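Local atomic coordinates of phospholipase C-beta (PLC-beta) (Sepia officinalis, PDB entry 3QR0), a protein that belongs to the phosphoinositide-specific phospholipase C family, joining PH, EF-hand-like and C2 domains to a TIM barrel made from X and Y regions, and holds a calcium ion. Residues A[318-323]-A[615-619]; A[407-411]-A[618-622]; A[329-335]-A[621-626]. All blocks are in the same frame, centred on the assembly; numbering follows the deposited sequence.

Contact 1 (A[318-323]-A[615-619]); sequences RLDLGA and EYNGC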
ATOM      1  N   ARG A 318      -9.156   3.310  11.340  1.00 29.09           N
ATOM      2  CA  ARG A 318      -9.256   2.808   9.965  1.00 28.69           C
ATOM      3  C   ARG A 318      -8.055   1.951   9.564  1.00 27.68           C
ATOM      4  O   ARG A 318      -8.205   0.998   8.807  1.00 27.41           O
ATOM      5  CB  ARG A 318      -9.399   3.963   8.971  1.00 28.89           C
ATOM      6  CG  ARG A 318     -10.765   4.632   8.978  1.00 30.96           C
ATOM      7  CD  ARG A 318     -11.070   5.315   7.634  1.00 33.93           C
ATOM      8  NE  ARG A 318     -11.261   4.361   6.528  1.00 36.26           N
ATOM      9  CZ  ARG A 318     -10.437   4.188   5.483  1.00 38.90           C
ATOM     10  NH1 ARG A 318      -9.312   4.893   5.345  1.00 39.54           N
ATOM     11  NH2 ARG A 318     -10.743   3.287   4.551  1.00 39.48           N
ATOM     12  N   LEU A 319      -6.866   2.309  10.045  1.00 26.94           N
ATOM     13  CA  LEU A 319      -5.645   1.563   9.741  1.00 26.18           C
ATOM     14  C   LEU A 319      -5.724   0.156  10.323  1.00 26.22           C
ATOM     15  O   LEU A 319      -5.360  -0.815   9.668  1.00 25.52           O
ATOM     16  CB  LEU A 319      -4.416   2.284  10.308  1.00 26.04           C
ATOM     17  CG  LEU A 319      -3.047   1.646  10.037  1.00 25.33           C
ATOM     18  CD1 LEU A 319      -2.733   1.632   8.548  1.00 24.08           C
ATOM     19  CD2 LEU A 319      -1.957   2.379  10.803  1.00 24.84           C
ATOM     20  N   ASP A 320      -6.206   0.072  11.560  1.00 26.66           N
ATOM     21  CA  ASP A 320      -6.435  -1.197  12.250  1.00 27.23           C
ATOM     22  C   ASP A 320      -7.469  -2.018  11.486  1.00 26.87           C
ATOM     23  O   ASP A 320      -8.262  -1.471  10.722  1.00 26.32           O
ATOM     24  CB  ASP A 320      -6.918  -0.912  13.683  1.00 27.92           C
ATOM     25  CG  ASP A 320      -6.945  -2.150  14.565  1.00 29.76           C
ATOM     26  OD1 ASP A 320      -6.043  -3.003  14.454  1.00 33.24           O
ATOM     27  OD2 ASP A 320      -7.870  -2.260  15.393  1.00 34.03           O
ATOM     28  N   LEU A 321      -7.460  -3.332  11.682  1.00 27.21           N
ATOM     29  CA  LEU A 321      -8.439  -4.197  11.033  1.00 27.44           C
ATOM     30  C   LEU A 321      -9.743  -4.106  11.823  1.00 27.87           C
ATOM     31  O   LEU A 321     -10.107  -5.012  12.571  1.00 28.50           O
ATOM     32  CB  LEU A 321      -7.916  -5.635  10.926  1.00 27.91           C
ATOM     33  CG  LEU A 321      -8.452  -6.435   9.736  1.00 27.93           C
ATOM     34  CD1 LEU A 321      -7.617  -7.681   9.511  1.00 29.30           C
ATOM     35  CD2 LEU A 321      -9.912  -6.793   9.937  1.00 29.14           C
ATOM     36  N   GLY A 322     -10.432  -2.981  11.643  1.00 27.52           N
ATOM     37  CA  GLY A 322     -11.598  -2.632  12.444  1.00 27.79           C
ATOM     38  C   GLY A 322     -12.929  -2.716  11.727  1.00 27.54           C
ATOM     39  O   GLY A 322     -13.975  -2.573  12.352  1.00 27.92           O
ATOM     40  N   ALA A 323     -12.909  -2.953  10.419  1.00 26.83           N
ATOM     41  CA  ALA A 323     -14.154  -3.004   9.655  1.00 26.45           C
ATOM     42  C   ALA A 323     -14.965  -4.243  10.013  1.00 26.18           C
ATOM     43  O   ALA A 323     -14.419  -5.258  10.455  1.00 26.11           O
ATOM     44  CB  ALA A 323     -13.871  -2.973   8.157  1.00 25.80           C
ATOM     45  N   GLU A 615      -4.035  -0.295   2.028  1.00 22.66           N
ATOM     46  CA  GLU A 615      -3.235  -0.304   3.247  1.00 23.14           C
ATOM     47  C   GLU A 615      -4.149  -0.332   4.467  1.00 22.96           C
ATOM     48  O   GLU A 615      -3.808  -0.921   5.491  1.00 22.66           O
ATOM     49  CB  GLU A 615      -2.328   0.926   3.342  1.00 23.62           C
ATOM     50  CG  GLU A 615      -1.368   0.839   4.528  1.00 26.07           C
ATOM     51  CD  GLU A 615      -0.496   2.051   4.702  1.00 29.88           C
ATOM     52  OE1 GLU A 615      -0.860   3.145   4.215  1.00 32.45           O
ATOM     53  OE2 GLU A 615       0.574   1.900   5.331  1.00 33.34           O
ATOM     54  N   TYR A 616      -5.312   0.303   4.342  1.00 23.04           N
ATOM     55  CA  TYR A 616      -6.256   0.419   5.448  1.00 23.38           C
ATOM     56  C   TYR A 616      -6.995  -0.896   5.711  1.00 23.17           C
ATOM     57  O   TYR A 616      -6.896  -1.846   4.936  1.00 22.67           O
ATOM     58  CB  TYR A 616      -7.216   1.594   5.203  1.00 23.76           C
ATOM     59  CG  TYR A 616      -6.503   2.924   5.322  1.00 25.28           C
ATOM     60  CD1 TYR A 616      -6.369   3.545   6.555  1.00 27.57           C
ATOM     61  CD2 TYR A 616      -5.931   3.538   4.211  1.00 26.95           C
ATOM     62  CE1 TYR A 616      -5.703   4.751   6.686  1.00 28.79           C
ATOM     63  CE2 TYR A 616      -5.262   4.748   4.331  1.00 28.08           C
ATOM     64  CZ  TYR A 616      -5.151   5.346   5.578  1.00 29.11           C
ATOM     65  OH  TYR A 616      -4.496   6.542   5.725  1.00 31.50           O
ATOM     66  N   ASN A 617      -7.705  -0.942   6.836  1.00 22.89           N
ATOM     67  CA  ASN A 617      -8.311  -2.168   7.346  1.00 22.81           C
ATOM     68  C   ASN A 617      -7.279  -3.296   7.494  1.00 22.76           C
ATOM     69  O   ASN A 617      -7.485  -4.417   7.032  1.00 22.05           O
ATOM     70  CB  ASN A 617      -9.504  -2.604   6.493  1.00 22.56           C
ATOM     71  CG  ASN A 617     -10.434  -3.552   7.238  1.00 23.32           C
ATOM     72  OD1 ASN A 617     -10.696  -3.368   8.431  1.00 23.01           O
ATOM     73  ND2 ASN A 617     -10.930  -4.575   6.542  1.00 21.25           N
ATOM     74  N   GLY A 618      -6.166  -2.966   8.144  1.00 23.03           N
ATOM     75  CA  GLY A 618      -5.137  -3.942   8.505  1.00 23.51           C
ATOM     76  C   GLY A 618      -4.351  -4.513   7.345  1.00 23.64           C
ATOM     77  O   GLY A 618      -3.719  -5.558   7.482  1.00 23.60           O
ATOM     78  N   CYS A 619      -4.371  -3.825   6.207  1.00 23.67           N
ATOM     79  CA  CYS A 619      -3.820  -4.364   4.965  1.00 23.97           C
ATOM     80  C   CYS A 619      -4.367  -5.778   4.685  1.00 22.89           C
ATOM     81  O   CYS A 619      -3.659  -6.657   4.191  1.00 22.78           O
ATOM     82  CB  CYS A 619      -2.288  -4.346   5.007  1.00 24.30           C
ATOM     83  SG  CYS A 619      -1.524  -4.335   3.367  1.00 29.37           S
TER
HETATM   84  O   HOH W   1     -10.904  -0.504   9.272  1.00 33.33           O

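Contact 2 (A[407-411]-A[618-622]); sequences VSDYP and GCSGY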
ATOM      1  N   VAL A 407       0.209 -11.966   5.359  1.00 22.52           N
ATOM      2  CA  VAL A 407      -0.122 -10.591   5.754  1.00 22.70           C
ATOM      3  C   VAL A 407      -1.606 -10.363   6.013  1.00 22.56           C
ATOM      4  O   VAL A 407      -1.962  -9.404   6.688  1.00 22.49           O
ATOM      5  CB  VAL A 407       0.376  -9.537   4.730  1.00 22.44           C
ATOM      6  CG1 VAL A 407       1.827  -9.808   4.353  1.00 21.96           C
ATOM      7  CG2 VAL A 407      -0.531  -9.496   3.499  1.00 23.15           C
ATOM      8  N   SER A 408      -2.458 -11.237   5.483  1.00 22.85           N
ATOM      9  CA  SER A 408      -3.902 -11.164   5.703  1.00 22.81           C
ATOM     10  C   SER A 408      -4.466 -12.552   5.960  1.00 23.57           C
ATOM     11  O   SER A 408      -4.082 -13.506   5.291  1.00 23.78           O
ATOM     12  CB  SER A 408      -4.588 -10.563   4.473  1.00 22.66           C
ATOM     13  OG  SER A 408      -6.002 -10.640   4.577  1.00 21.08           O
ATOM     14  N   ASP A 409      -5.393 -12.649   6.909  1.00 23.90           N
ATOM     15  CA  ASP A 409      -6.103 -13.898   7.189  1.00 24.73           C
ATOM     16  C   ASP A 409      -7.322 -14.097   6.290  1.00 23.99           C
ATOM     17  O   ASP A 409      -7.959 -15.151   6.346  1.00 24.23           O
ATOM     18  CB  ASP A 409      -6.579 -13.926   8.648  1.00 25.57           C
ATOM     19  CG  ASP A 409      -5.452 -14.167   9.635  1.00 28.15           C
ATOM     20  OD1 ASP A 409      -4.410 -14.734   9.247  1.00 31.37           O
ATOM     21  OD2 ASP A 409      -5.628 -13.798  10.818  1.00 33.05           O
ATOM     22  N   TYR A 410      -7.657 -13.097   5.479  1.00 22.67           N
ATOM     23  CA  TYR A 410      -8.942 -13.092   4.763  1.00 22.43           C
ATOM     24  C   TYR A 410      -8.852 -13.772   3.387  1.00 21.77           C
ATOM     25  O   TYR A 410      -7.770 -13.883   2.825  1.00 21.82           O
ATOM     26  CB  TYR A 410      -9.524 -11.665   4.769  1.00 22.04           C
ATOM     27  CG  TYR A 410     -10.016 -11.348   6.168  1.00 22.85           C
ATOM     28  CD1 TYR A 410     -11.293 -11.718   6.566  1.00 23.68           C
ATOM     29  CD2 TYR A 410      -9.171 -10.781   7.122  1.00 22.74           C
ATOM     30  CE1 TYR A 410     -11.742 -11.493   7.857  1.00 24.32           C
ATOM     31  CE2 TYR A 410      -9.613 -10.551   8.427  1.00 24.27           C
ATOM     32  CZ  TYR A 410     -10.905 -10.909   8.785  1.00 24.68           C
ATOM     33  OH  TYR A 410     -11.376 -10.698  10.066  1.00 24.32           O
ATOM     34  N   PRO A 411      -9.985 -14.276   2.866  1.00 21.87           N
ATOM     35  CA  PRO A 411      -9.910 -15.275   1.793  1.00 21.69           C
ATOM     36  C   PRO A 411      -9.273 -14.813   0.482  1.00 21.35           C
ATOM     37  O   PRO A 411      -9.324 -13.630   0.126  1.00 20.75           O
ATOM     38  CB  PRO A 411     -11.374 -15.689   1.568  1.00 22.15           C
ATOM     39  CG  PRO A 411     -12.199 -14.637   2.215  1.00 22.21           C
ATOM     40  CD  PRO A 411     -11.374 -14.034   3.305  1.00 22.12           C
ATOM     41  N   GLY A 618      -6.166  -2.966   8.144  1.00 23.03           N
ATOM     42  CA  GLY A 618      -5.137  -3.942   8.505  1.00 23.51           C
ATOM     43  C   GLY A 618      -4.351  -4.513   7.345  1.00 23.64           C
ATOM     44  O   GLY A 618      -3.719  -5.558   7.482  1.00 23.60           O
ATOM     45  N   CYS A 619      -4.371  -3.825   6.207  1.00 23.67           N
ATOM     46  CA  CYS A 619      -3.820  -4.364   4.965  1.00 23.97           C
ATOM     47  C   CYS A 619      -4.367  -5.778   4.685  1.00 22.89           C
ATOM     48  O   CYS A 619      -3.659  -6.657   4.191  1.00 22.78           O
ATOM     49  CB  CYS A 619      -2.288  -4.346   5.007  1.00 24.30           C
ATOM     50  SG  CYS A 619      -1.524  -4.335   3.367  1.00 29.37           S
ATOM     51  N   SER A 620      -5.645  -5.969   4.990  1.00 22.33           N
ATOM     52  CA  SER A 620      -6.315  -7.264   4.830  1.00 21.91           C
ATOM     53  C   SER A 620      -6.671  -7.582   3.378  1.00 21.34           C
ATOM     54  O   SER A 620      -6.953  -8.731   3.043  1.00 21.09           O
ATOM     55  CB  SER A 620      -7.597  -7.281   5.651  1.00 21.90           C
ATOM     56  OG  SER A 620      -8.502  -6.295   5.178  1.00 22.36           O
ATOM     57  N   GLY A 621      -6.693  -6.552   2.534  1.00 20.81           N
ATOM     58  CA  GLY A 621      -7.141  -6.691   1.153  1.00 20.59           C
ATOM     59  C   GLY A 621      -8.650  -6.595   0.996  1.00 20.52           C
ATOM     60  O   GLY A 621      -9.165  -6.820  -0.096  1.00 20.42           O
ATOM     61  N   TYR A 622      -9.353  -6.264   2.083  1.00 20.36           N
ATOM     62  CA  TYR A 622     -10.807  -6.080   2.073  1.00 20.37           C
ATOM     63  C   TYR A 622     -11.190  -4.718   2.633  1.00 20.40           C
ATOM     64  O   TYR A 622     -10.745  -4.349   3.716  1.00 20.73           O
ATOM     65  CB  TYR A 622     -11.486  -7.168   2.910  1.00 20.69           C
ATOM     66  CG  TYR A 622     -11.541  -8.494   2.212  1.00 20.95           C
ATOM     67  CD1 TYR A 622     -10.423  -9.323   2.159  1.00 20.97           C
ATOM     68  CD2 TYR A 622     -12.710  -8.921   1.589  1.00 21.21           C
ATOM     69  CE1 TYR A 622     -10.475 -10.545   1.498  1.00 20.60           C
ATOM     70  CE2 TYR A 622     -12.769 -10.122   0.932  1.00 20.96           C
ATOM     71  CZ  TYR A 622     -11.651 -10.934   0.888  1.00 21.40           C
ATOM     72  OH  TYR A 622     -11.721 -12.131   0.227  1.00 21.09           O
TER
HETATM   73  O   HOH W   2      -4.152  -8.161   7.712  1.00 23.54           O
HETATM   74  O   HOH W   3      -0.946  -6.364   7.968  1.00 43.19           O

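Contact 3 (A[329-335]-A[621-626]); sequences LAAYYIN and GYLLKP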
ATOM      1  N   LEU A 329     -19.752 -11.429   0.991  1.00 23.88           N
ATOM      2  CA  LEU A 329     -18.586 -11.087   0.137  1.00 23.58           C
ATOM      3  C   LEU A 329     -18.854  -9.951  -0.850  1.00 22.98           C
ATOM      4  O   LEU A 329     -17.959  -9.149  -1.144  1.00 22.69           O
ATOM      5  CB  LEU A 329     -18.109 -12.300  -0.678  1.00 24.19           C
ATOM      6  CG  LEU A 329     -16.974 -13.167  -0.124  1.00 25.44           C
ATOM      7  CD1 LEU A 329     -16.743 -14.375  -1.041  1.00 26.03           C
ATOM      8  CD2 LEU A 329     -15.692 -12.360   0.018  1.00 26.42           C
ATOM      9  N   ALA A 330     -20.070  -9.913  -1.385  1.00 22.99           N
ATOM     10  CA  ALA A 330     -20.475  -8.883  -2.344  1.00 22.95           C
ATOM     11  C   ALA A 330     -20.400  -7.456  -1.769  1.00 22.39           C
ATOM     12  O   ALA A 330     -20.394  -6.492  -2.524  1.00 22.61           O
ATOM     13  CB  ALA A 330     -21.894  -9.174  -2.868  1.00 23.49           C
ATOM     14  N   ALA A 331     -20.323  -7.335  -0.447  1.00 22.16           N
ATOM     15  CA  ALA A 331     -20.305  -6.039   0.231  1.00 21.76           C
ATOM     16  C   ALA A 331     -18.935  -5.350   0.290  1.00 21.01           C
ATOM     17  O   ALA A 331     -18.828  -4.253   0.824  1.00 21.01           O
ATOM     18  CB  ALA A 331     -20.866  -6.197   1.650  1.00 22.22           C
ATOM     19  N   TYR A 332     -17.901  -5.972  -0.265  1.00 20.59           N
ATOM     20  CA  TYR A 332     -16.533  -5.491  -0.087  1.00 20.21           C
ATOM     21  C   TYR A 332     -15.842  -5.157  -1.395  1.00 19.91           C
ATOM     22  O   TYR A 332     -16.105  -5.773  -2.424  1.00 20.27           O
ATOM     23  CB  TYR A 332     -15.705  -6.544   0.651  1.00 20.04           C
ATOM     24  CG  TYR A 332     -16.258  -6.861   2.008  1.00 20.16           C
ATOM     25  CD1 TYR A 332     -15.805  -6.197   3.141  1.00 20.20           C
ATOM     26  CD2 TYR A 332     -17.261  -7.806   2.158  1.00 21.03           C
ATOM     27  CE1 TYR A 332     -16.334  -6.480   4.400  1.00 19.80           C
ATOM     28  CE2 TYR A 332     -17.795  -8.091   3.403  1.00 21.54           C
ATOM     29  CZ  TYR A 332     -17.332  -7.425   4.516  1.00 20.82           C
ATOM     30  OH  TYR A 332     -17.877  -7.722   5.739  1.00 20.62           O
ATOM     31  N   TYR A 333     -14.938  -4.188  -1.336  1.00 19.58           N
ATOM     32  CA  TYR A 333     -13.944  -4.021  -2.379  1.00 19.27           C
ATOM     33  C   TYR A 333     -12.794  -4.949  -1.999  1.00 19.28           C
ATOM     34  O   TYR A 333     -12.343  -4.933  -0.855  1.00 19.24           O
ATOM     35  CB  TYR A 333     -13.457  -2.578  -2.454  1.00 19.16           C
ATOM     36  CG  TYR A 333     -14.519  -1.574  -2.822  1.00 19.84           C
ATOM     37  CD1 TYR A 333     -15.304  -1.743  -3.964  1.00 21.23           C
ATOM     38  CD2 TYR A 333     -14.723  -0.439  -2.046  1.00 20.40           C
ATOM     39  CE1 TYR A 333     -16.279  -0.811  -4.310  1.00 21.67           C
ATOM     40  CE2 TYR A 333     -15.693   0.500  -2.384  1.00 21.27           C
ATOM     41  CZ  TYR A 333     -16.465   0.312  -3.516  1.00 21.55           C
ATOM     42  OH  TYR A 333     -17.429   1.240  -3.846  1.00 22.22           O
ATOM     43  N   ILE A 334     -12.349  -5.763  -2.948  1.00 19.25           N
ATOM     44  CA  ILE A 334     -11.369  -6.820  -2.700  1.00 19.40           C
ATOM     45  C   ILE A 334     -10.157  -6.595  -3.614  1.00 19.63           C
ATOM     46  O   ILE A 334     -10.293  -6.540  -4.838  1.00 19.91           O
ATOM     47  CB  ILE A 334     -11.981  -8.212  -2.962  1.00 19.45           C
ATOM     48  CG1 ILE A 334     -13.273  -8.399  -2.153  1.00 19.90           C
ATOM     49  CG2 ILE A 334     -10.976  -9.319  -2.627  1.00 19.29           C
ATOM     50  CD1 ILE A 334     -13.952  -9.748  -2.359  1.00 20.40           C
ATOM     51  N   ASN A 335      -8.984  -6.448  -3.006  1.00 19.60           N
ATOM     52  CA  ASN A 335      -7.748  -6.116  -3.716  1.00 19.62           C
ATOM     53  C   ASN A 335      -7.399  -7.216  -4.731  1.00 19.86           C
ATOM     54  O   ASN A 335      -7.244  -8.386  -4.350  1.00 19.68           O
ATOM     55  CB  ASN A 335      -6.637  -5.913  -2.677  1.00 19.88           C
ATOM     56  CG  ASN A 335      -5.373  -5.299  -3.245  1.00 20.14           C
ATOM     57  OD1 ASN A 335      -5.271  -5.001  -4.434  1.00 21.44           O
ATOM     58  ND2 ASN A 335      -4.390  -5.115  -2.377  1.00 21.43           N
ATOM     59  N   GLY A 621      -6.693  -6.552   2.534  1.00 20.81           N
ATOM     60  CA  GLY A 621      -7.141  -6.691   1.153  1.00 20.59           C
ATOM     61  C   GLY A 621      -8.650  -6.595   0.996  1.00 20.52           C
ATOM     62  O   GLY A 621      -9.165  -6.820  -0.096  1.00 20.42           O
ATOM     63  N   TYR A 622      -9.353  -6.264   2.083  1.00 20.36           N
ATOM     64  CA  TYR A 622     -10.807  -6.080   2.073  1.00 20.37           C
ATOM     65  C   TYR A 622     -11.190  -4.718   2.633  1.00 20.40           C
ATOM     66  O   TYR A 622     -10.745  -4.349   3.716  1.00 20.73           O
ATOM     67  CB  TYR A 622     -11.486  -7.168   2.910  1.00 20.69           C
ATOM     68  CG  TYR A 622     -11.541  -8.494   2.212  1.00 20.95           C
ATOM     69  CD1 TYR A 622     -10.423  -9.323   2.159  1.00 20.97           C
ATOM     70  CD2 TYR A 622     -12.710  -8.921   1.589  1.00 21.21           C
ATOM     71  CE1 TYR A 622     -10.475 -10.545   1.498  1.00 20.60           C
ATOM     72  CE2 TYR A 622     -12.769 -10.122   0.932  1.00 20.96           C
ATOM     73  CZ  TYR A 622     -11.651 -10.934   0.888  1.00 21.40           C
ATOM     74  OH  TYR A 622     -11.721 -12.131   0.227  1.00 21.09           O
ATOM     75  N   LEU A 623     -12.022  -3.983   1.895  1.00 20.20           N
ATOM     76  CA  LEU A 623     -12.595  -2.727   2.365  1.00 20.41           C
ATOM     77  C   LEU A 623     -14.111  -2.816   2.229  1.00 20.89           C
ATOM     78  O   LEU A 623     -14.623  -3.188   1.169  1.00 20.81           O
ATOM     79  CB  LEU A 623     -12.079  -1.551   1.541  1.00 20.20           C
ATOM     80  CG  LEU A 623     -10.583  -1.250   1.628  1.00 20.25           C
ATOM     81  CD1 LEU A 623     -10.158  -0.274   0.527  1.00 20.33           C
ATOM     82  CD2 LEU A 623     -10.236  -0.707   2.999  1.00 21.18           C
ATOM     83  N   LEU A 624     -14.823  -2.477   3.297  1.00 21.18           N
ATOM     84  CA  LEU A 624     -16.280  -2.513   3.287  1.00 21.97           C
ATOM     85  C   LEU A 624     -16.810  -1.371   2.426  1.00 22.20           C
ATOM     86  O   LEU A 624     -16.410  -0.221   2.613  1.00 22.71           O
ATOM     87  CB  LEU A 624     -16.821  -2.393   4.718  1.00 22.37           C
ATOM     88  CG  LEU A 624     -18.332  -2.548   4.901  1.00 23.04           C
ATOM     89  CD1 LEU A 624     -18.759  -3.942   4.461  1.00 23.22           C
ATOM     90  CD2 LEU A 624     -18.741  -2.282   6.351  1.00 23.83           C
ATOM     91  N   LYS A 625     -17.701  -1.678   1.486  1.00 22.58           N
ATOM     92  CA  LYS A 625     -18.326  -0.638   0.667  1.00 23.07           C
ATOM     93  C   LYS A 625     -19.185   0.309   1.531  1.00 23.66           C
ATOM     94  O   LYS A 625     -19.707  -0.089   2.575  1.00 23.38           O
ATOM     95  CB  LYS A 625     -19.175  -1.253  -0.457  1.00 23.45           C
ATOM     96  CG  LYS A 625     -18.353  -1.999  -1.518  1.00 23.74           C
ATOM     97  CD  LYS A 625     -19.151  -2.275  -2.797  1.00 25.16           C
ATOM     98  CE  LYS A 625     -19.843  -3.608  -2.760  1.00 25.55           C
ATOM     99  NZ  LYS A 625     -20.779  -3.814  -3.901  1.00 24.19           N
ATOM    100  N   PRO A 626     -19.320   1.576   1.107  1.00 24.47           N
ATOM    101  CA  PRO A 626     -20.183   2.491   1.861  1.00 25.12           C
ATOM    102  C   PRO A 626     -21.610   1.947   2.039  1.00 26.08           C
ATOM    103  O   PRO A 626     -22.126   1.263   1.159  1.00 25.50           O
ATOM    104  CB  PRO A 626     -20.184   3.759   1.003  1.00 25.38           C
ATOM    105  CG  PRO A 626     -18.896   3.718   0.257  1.00 24.83           C
ATOM    106  CD  PRO A 626     -18.609   2.258   0.009  1.00 24.35           C
TER

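Contact 1 (A[318-323]-A[615-619])
Start with N617, where the loop after helix 605-613 turns across the end of helix 316-319. Its backbone N donates to R318 O at 2.8 Å, and the next amide, G618 N, donates to L319 O, also at 2.8 Å, so the loop uses two carbonyls at the helix end. The chain leaves the helix at D320 into an inverse gamma turn centred on L321, and this Y-region loop lies against it. The N617 side chain starts out away from 318-323, yet OD1 accepts from A323 N at 3.0 Å, beside water 1, while ND2 bonds to Y622 O. Next comes Y616, with R318 NH1 over one ring face, 3.4 Å from Y616 CG, and L319 N near the ring edge, 3.7 Å from Y616 CD1. L319 CD1 reaches back to 4.1 Å from E615 O. All three direct hydrogen bonds have amide donors, so backbone polarity at and just after the helix end is met by the 615-619 loop, with the Y616 ring packed alongside.

Contact 2 (A[407-411]-A[618-622])
Two ST turns meet here, one in each segment, and the first hands its hydroxyl across to the backbone of the second. This is a loop-to-loop contact in the TIM barrel shared by the X and Y regions: 407-411 leads from helix 393-403 into strand 412-418, which carries the calcium ligand E417, and 618-622 runs into strand 622-624. S408 OG accepts from Y410 N at 3.1 Å, closing its own turn, and donates to S620 O at 2.6 Å. With the CA atoms of S408 and S620 4.7 Å apart, that short bond lies where the two loops come closest in CA-CA distance. S620 OG closes the other turn by accepting from Y622 N at 3.2 Å, and it also bonds to N617 O just upstream. At the V407 end the backbones stand further apart and solvent fills in: water 2 donates to V407 O at 2.7 Å and to G618 O at 2.6 Å, while water 3 donates to G618 O at 2.9 Å and only weakly to V407 O. At the other end Y622 stretches toward the X-region loop, its ring packing with CE1 3.6 Å from Y410 CB and CZ 3.9 Å from P411 CD. The tyrosine then finishes with a hydrogen bond, Y622 OH donating to P411 O at 2.8 Å.

Contact 3 (A[329-335]-A[621-626])
Tyrosines set the character of this pairing, and Y332, Y333 and Y622 all hold chi1 in the m well. On one face of the sheet Y332 turns its ring to L624, whose t,p rotamer brings CD1 3.9 Å from the Y332 ring centroid in a CH-pi contact; Y332 OH bonds to N324 O. I334 CG2 sits over one face of the Y622 ring, 4.2 Å from its centroid, a second CH-pi contact. I334 is m,t, which carries CD1 to 3.5 Å from Y622 CE2, and L329 CD2 approaches the Y622 ring edge, 3.8 Å from CE2. The backbone behind these side chains is a two-stranded antiparallel sheet joining X and Y regions of the TIM barrel, the strand axes crossing at 156°. Y333 N donates to L623 O at 2.7 Å and L623 N returns to Y333 O at 2.9 Å; K625 N to A331 O and N335 N to G621 O, both 2.9 Å, flank that pair. On the other face Y333 packs CB 4.3 Å from L623 CB, and K625 CG stands over one face of the Y333 ring, a CH-pi contact 3.6 Å from the centroid. K625 NZ hydrogen-bonds to G592 O and N564 O.

The three contacts follow one run of the Y region, 615-626, as it meets three parts of the chain. Contacts 1 and 2 share G618 and C619, with centres about 9 Å apart; contacts 2 and 3 share G621 and Y622, about 11 Å apart; contacts 1 and 3 lie about 12 Å apart, L623 CD2 packing 4.0 Å from N617 CB. N617 ND2 of contact 1 lies 2.8 Å from Y622 O, a probable hydrogen bond, and L321 CD1 packs 3.7 Å from Y410 CE2 of contact 2. No segment contains a calcium ligand, but two lead to one: 329-335 is followed by N339 and 407-411 by E417, which bind the ion with E368 and D370.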